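Local coordinates for protein iron-containing alcohol dehydrogenase (Ralstonia eutropha, PDB 3JZD) that probably reduces maleylacetate to 3-oxoadipate with NADH or NADPH, as a homodimeric maleylacetate reductase of the iron-containing alcohol dehydrogenase family, at residues Gly125-Pro130 against Arg151-Asp156. Numbering follows the deposited sequence.
Sequences GSEVTP and RTVIYD. With NAD (nicotinamide-adenine-dinucleotide), chain E.
Val153, on strand 152-155, packs against Glu127 and Val128 of the loop between strands 116-120 and 131-136. Val153 CG1 touches Glu127 CG at 4.0 Å. The other branch, Val153 CG2, meets the backbone of the loop, 3.6 Å from Glu127 O. Val153 CG2 is 4.2 Å from Val128 CG1. Two residues on, the Tyr155 ring has Val153 CG1 over one face, offset toward the rim. Tyr155 OH donates a hydrogen bond of 2.6 Å to Glu127 OE2. Glu127 OE2 accepts it with its anti lone pair, the one away from the other oxygen. OE2 sits at the ring edge, and the carboxylate and ring planes are 67° apart. The Glu127 chain bends at chi2 (-88°), which turns the acid toward the hydroxyl. This bond and the apolar contacts join a buried 3-10 turn to the strand. Pro120 of neighbouring strand 116-120 touches Glu127, Val153 and Tyr155. On the cofactor side of the loop, Thr129 OG1 donates a 2.7 Å hydrogen bond to NAD O7N. Ser126 CB lies over the face of the nicotinamide ring, 3.6 Å from NAD C3N. The arrangement belongs to the nicotinamide end of the NAD site, beside the parallel sheet of the dinucleotide-binding domain in iron-containing alcohol dehydrogenases.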
ATOM      1  N   GLY A 125     -10.117  12.435  -3.729  1.00 14.52           N
ATOM      2  CA  GLY A 125      -9.023  11.443  -3.958  1.00 14.24           C
ATOM      3  C   GLY A 125      -8.105  11.623  -5.169  1.00 15.77           C
ATOM      4  O   GLY A 125      -7.182  10.811  -5.426  1.00 16.00           O
ATOM      5  N   SER A 126      -8.347  12.706  -5.899  1.00 18.28           N
ATOM      6  CA  SER A 126      -7.568  13.050  -7.070  1.00 19.10           C
ATOM      7  C   SER A 126      -6.056  13.183  -6.775  1.00 18.50           C
ATOM      8  O   SER A 126      -5.221  12.962  -7.651  1.00 17.15           O
ATOM      9  CB  SER A 126      -8.097  14.353  -7.680  1.00 15.93           C
ATOM     10  OG  SER A 126      -7.324  14.669  -8.815  1.00 19.25           O
ATOM     11  N   GLU A 127      -5.728  13.577  -5.552  1.00 18.58           N
ATOM     12  CA  GLU A 127      -4.330  13.796  -5.160  1.00 17.98           C
ATOM     13  C   GLU A 127      -3.432  12.569  -5.280  1.00 17.10           C
ATOM     14  O   GLU A 127      -2.227  12.658  -5.145  1.00 16.49           O
ATOM     15  CB  GLU A 127      -4.276  14.288  -3.735  1.00 15.88           C
ATOM     16  CG  GLU A 127      -4.935  13.350  -2.722  1.00 17.30           C
ATOM     17  CD  GLU A 127      -6.424  13.560  -2.508  1.00 17.99           C
ATOM     18  OE1 GLU A 127      -7.093  14.203  -3.347  1.00 16.16           O
ATOM     19  OE2 GLU A 127      -6.932  13.039  -1.491  1.00 16.99           O
ATOM     20  N   VAL A 128      -4.032  11.400  -5.422  1.00 20.12           N
ATOM     21  CA  VAL A 128      -3.268  10.161  -5.532  1.00 18.70           C
ATOM     22  C   VAL A 128      -3.553   9.373  -6.826  1.00 19.12           C
ATOM     23  O   VAL A 128      -3.317   8.164  -6.883  1.00 19.46           O
ATOM     24  CB  VAL A 128      -3.413   9.290  -4.270  1.00 19.45           C
ATOM     25  CG1 VAL A 128      -2.592   9.871  -3.121  1.00 16.75           C
ATOM     26  CG2 VAL A 128      -4.853   9.099  -3.887  1.00 15.71           C
ATOM     27  N   THR A 129      -3.998  10.054  -7.881  1.00 18.20           N
ATOM     28  CA  THR A 129      -4.192   9.391  -9.174  1.00 18.39           C
ATOM     29  C   THR A 129      -3.387  10.112 -10.217  1.00 19.30           C
ATOM     30  O   THR A 129      -3.189  11.324 -10.111  1.00 20.02           O
ATOM     31  CB  THR A 129      -5.688   9.409  -9.660  1.00 18.33           C
ATOM     32  OG1 THR A 129      -5.948  10.644 -10.340  1.00 19.24           O
ATOM     33  CG2 THR A 129      -6.684   9.200  -8.450  1.00 17.23           C
ATOM     34  N   PRO A 130      -2.910   9.383 -11.243  1.00 20.73           N
ATOM     35  CA  PRO A 130      -2.199   9.974 -12.377  1.00 20.90           C
ATOM     36  C   PRO A 130      -3.138  10.476 -13.494  1.00 22.67           C
ATOM     37  O   PRO A 130      -2.670  10.750 -14.637  1.00 23.47           O
ATOM     38  CB  PRO A 130      -1.380   8.793 -12.917  1.00 21.87           C
ATOM     39  CG  PRO A 130      -2.198   7.579 -12.588  1.00 19.54           C
ATOM     40  CD  PRO A 130      -3.024   7.916 -11.356  1.00 18.74           C
ATOM     41  N   ARG A 151       3.686  14.898  -5.964  1.00 16.19           N
ATOM     42  CA  ARG A 151       4.840  14.274  -5.308  1.00 16.02           C
ATOM     43  C   ARG A 151       4.567  14.069  -3.832  1.00 16.19           C
ATOM     44  O   ARG A 151       5.048  13.109  -3.250  1.00 14.87           O
ATOM     45  CB  ARG A 151       6.058  15.175  -5.387  1.00 17.10           C
ATOM     46  CG  ARG A 151       6.500  15.551  -6.768  1.00 26.72           C
ATOM     47  CD  ARG A 151       7.013  14.390  -7.609  1.00 27.35           C
ATOM     48  NE  ARG A 151       6.985  14.882  -8.975  1.00 35.78           N
ATOM     49  CZ  ARG A 151       7.939  15.617  -9.563  1.00 36.89           C
ATOM     50  NH1 ARG A 151       9.078  15.909  -8.942  1.00 37.89           N
ATOM     51  NH2 ARG A 151       7.756  16.060 -10.804  1.00 36.85           N
ATOM     52  N   THR A 152       3.847  15.023  -3.224  1.00 14.64           N
ATOM     53  CA  THR A 152       3.546  14.997  -1.819  1.00 15.67           C
ATOM     54  C   THR A 152       2.140  15.457  -1.578  1.00 15.73           C
ATOM     55  O   THR A 152       1.662  16.387  -2.219  1.00 17.32           O
ATOM     56  CB  THR A 152       4.545  15.886  -1.059  1.00 16.95           C
ATOM     57  OG1 THR A 152       5.870  15.418  -1.356  1.00 20.88           O
ATOM     58  CG2 THR A 152       4.294  15.903   0.498  1.00 13.75           C
ATOM     59  N   VAL A 153       1.478  14.774  -0.659  1.00 16.46           N
ATOM     60  CA  VAL A 153       0.127  15.091  -0.246  1.00 15.73           C
ATOM     61  C   VAL A 153       0.230  15.369   1.256  1.00 16.19           C
ATOM     62  O   VAL A 153       0.919  14.656   1.976  1.00 16.08           O
ATOM     63  CB  VAL A 153      -0.779  13.920  -0.471  1.00 18.11           C
ATOM     64  CG1 VAL A 153      -2.189  14.238  -0.020  1.00 13.50           C
ATOM     65  CG2 VAL A 153      -0.732  13.460  -1.969  1.00  9.17           C
ATOM     66  N   ILE A 154      -0.397  16.453   1.696  1.00 13.66           N
ATOM     67  CA  ILE A 154      -0.433  16.842   3.064  1.00 16.12           C
ATOM     68  C   ILE A 154      -1.883  16.798   3.457  1.00 16.04           C
ATOM     69  O   ILE A 154      -2.694  17.607   2.953  1.00 17.49           O
ATOM     70  CB  ILE A 154       0.100  18.282   3.257  1.00 17.61           C
ATOM     71  CG1 ILE A 154       1.564  18.345   2.844  1.00 16.73           C
ATOM     72  CG2 ILE A 154      -0.148  18.762   4.700  1.00 12.62           C
ATOM     73  CD1 ILE A 154       2.176  19.767   2.921  1.00 12.25           C
ATOM     74  N   TYR A 155      -2.234  15.834   4.304  1.00 15.12           N
ATOM     75  CA  TYR A 155      -3.618  15.693   4.746  1.00 14.25           C
ATOM     76  C   TYR A 155      -3.756  16.307   6.106  1.00 15.11           C
ATOM     77  O   TYR A 155      -3.191  15.771   7.062  1.00 16.64           O
ATOM     78  CB  TYR A 155      -4.047  14.228   4.858  1.00 15.75           C
ATOM     79  CG  TYR A 155      -4.339  13.560   3.565  1.00 17.78           C
ATOM     80  CD1 TYR A 155      -5.425  13.962   2.801  1.00 15.41           C
ATOM     81  CD2 TYR A 155      -3.575  12.466   3.136  1.00 21.49           C
ATOM     82  CE1 TYR A 155      -5.739  13.331   1.621  1.00 11.10           C
ATOM     83  CE2 TYR A 155      -3.851  11.831   1.960  1.00 14.52           C
ATOM     84  CZ  TYR A 155      -4.968  12.275   1.206  1.00 14.70           C
ATOM     85  OH  TYR A 155      -5.277  11.673   0.031  1.00 14.75           O
ATOM     86  N   ASP A 156      -4.512  17.405   6.202  1.00 14.85           N
ATOM     87  CA  ASP A 156      -4.711  18.128   7.455  1.00 16.05           C
ATOM     88  C   ASP A 156      -6.220  18.208   7.695  1.00 19.15           C
ATOM     89  O   ASP A 156      -6.908  18.991   7.057  1.00 17.62           O
ATOM     90  CB  ASP A 156      -4.105  19.555   7.383  1.00 16.49           C
ATOM     91  CG  ASP A 156      -4.068  20.238   8.713  1.00 16.39           C
ATOM     92  OD1 ASP A 156      -4.760  19.775   9.627  1.00 17.55           O
ATOM     93  OD2 ASP A 156      -3.323  21.218   8.867  1.00 15.54           O
TER
HETATM   94  PA  NAD E 400     -14.460  20.889  -5.893  1.00 26.34           P
HETATM   95  O1A NAD E 400     -12.960  20.853  -5.916  1.00 30.14           O
HETATM   96  O2A NAD E 400     -14.943  21.175  -7.249  1.00 24.21           O
HETATM   97  O5B NAD E 400     -14.986  21.816  -4.689  1.00 28.39           O
HETATM   98  C5B NAD E 400     -16.332  22.286  -4.669  1.00 27.83           C
HETATM   99  C4B NAD E 400     -16.401  23.556  -3.841  1.00 26.90           C
HETATM  100  O4B NAD E 400     -16.135  23.307  -2.475  1.00 23.94           O
HETATM  101  C3B NAD E 400     -15.342  24.558  -4.284  1.00 29.25           C
HETATM  102  O3B NAD E 400     -15.861  25.857  -4.315  1.00 32.77           O
HETATM  103  C2B NAD E 400     -14.299  24.519  -3.193  1.00 30.45           C
HETATM  104  O2B NAD E 400     -13.596  25.735  -3.081  1.00 28.51           O
HETATM  105  C1B NAD E 400     -15.164  24.202  -1.978  1.00 20.89           C
HETATM  106  N9A NAD E 400     -14.413  23.530  -0.918  1.00 22.98           N
HETATM  107  C8A NAD E 400     -13.612  22.434  -1.114  1.00 20.74           C
HETATM  108  N7A NAD E 400     -13.114  22.070   0.079  1.00 25.99           N
HETATM  109  C5A NAD E 400     -13.557  22.902   1.032  1.00 25.46           C
HETATM  110  C6A NAD E 400     -13.308  22.996   2.409  1.00 26.30           C
HETATM  111  N6A NAD E 400     -12.797  22.005   3.112  1.00 28.46           N
HETATM  112  N1A NAD E 400     -13.892  24.024   3.109  1.00 30.71           N
HETATM  113  C2A NAD E 400     -14.699  24.939   2.476  1.00 23.08           C
HETATM  114  N3A NAD E 400     -14.954  24.841   1.120  1.00 24.83           N
HETATM  115  C4A NAD E 400     -14.370  23.845   0.398  1.00 24.79           C
HETATM  116  O3  NAD E 400     -15.169  19.512  -5.444  1.00 22.37           O
HETATM  117  PN  NAD E 400     -14.537  18.032  -5.489  1.00 23.12           P
HETATM  118  O1N NAD E 400     -15.776  17.139  -5.424  1.00 21.44           O
HETATM  119  O2N NAD E 400     -13.427  17.927  -4.522  1.00 17.77           O
HETATM  120  O5D NAD E 400     -13.844  17.872  -6.882  1.00 19.32           O
HETATM  121  C5D NAD E 400     -14.564  17.400  -7.983  1.00 26.00           C
HETATM  122  C4D NAD E 400     -13.729  17.693  -9.213  1.00 26.98           C
HETATM  123  O4D NAD E 400     -12.557  16.924  -9.110  1.00 22.08           O
HETATM  124  C3D NAD E 400     -14.414  17.253 -10.492  1.00 24.16           C
HETATM  125  O3D NAD E 400     -13.901  18.015 -11.541  1.00 21.52           O
HETATM  126  C2D NAD E 400     -13.980  15.827 -10.617  1.00 26.09           C
HETATM  127  O2D NAD E 400     -14.132  15.339 -11.927  1.00 23.73           O
HETATM  128  C1D NAD E 400     -12.529  15.965 -10.151  1.00 23.48           C
HETATM  129  N1N NAD E 400     -11.974  14.673  -9.716  1.00 25.98           N
HETATM  130  C2N NAD E 400     -10.925  14.154 -10.430  1.00 24.77           C
HETATM  131  C3N NAD E 400     -10.358  12.941 -10.061  1.00 26.50           C
HETATM  132  C7N NAD E 400      -9.143  12.412 -10.788  1.00 22.73           C
HETATM  133  O7N NAD E 400      -8.550  11.220 -10.370  1.00 25.10           O
HETATM  134  N7N NAD E 400      -8.585  13.061 -11.792  1.00 23.83           N
HETATM  135  C4N NAD E 400     -10.873  12.260  -8.946  1.00 25.66           C
HETATM  136  C5N NAD E 400     -11.932  12.800  -8.223  1.00 30.00           C
HETATM  137  C6N NAD E 400     -12.464  14.033  -8.608  1.00 25.05           C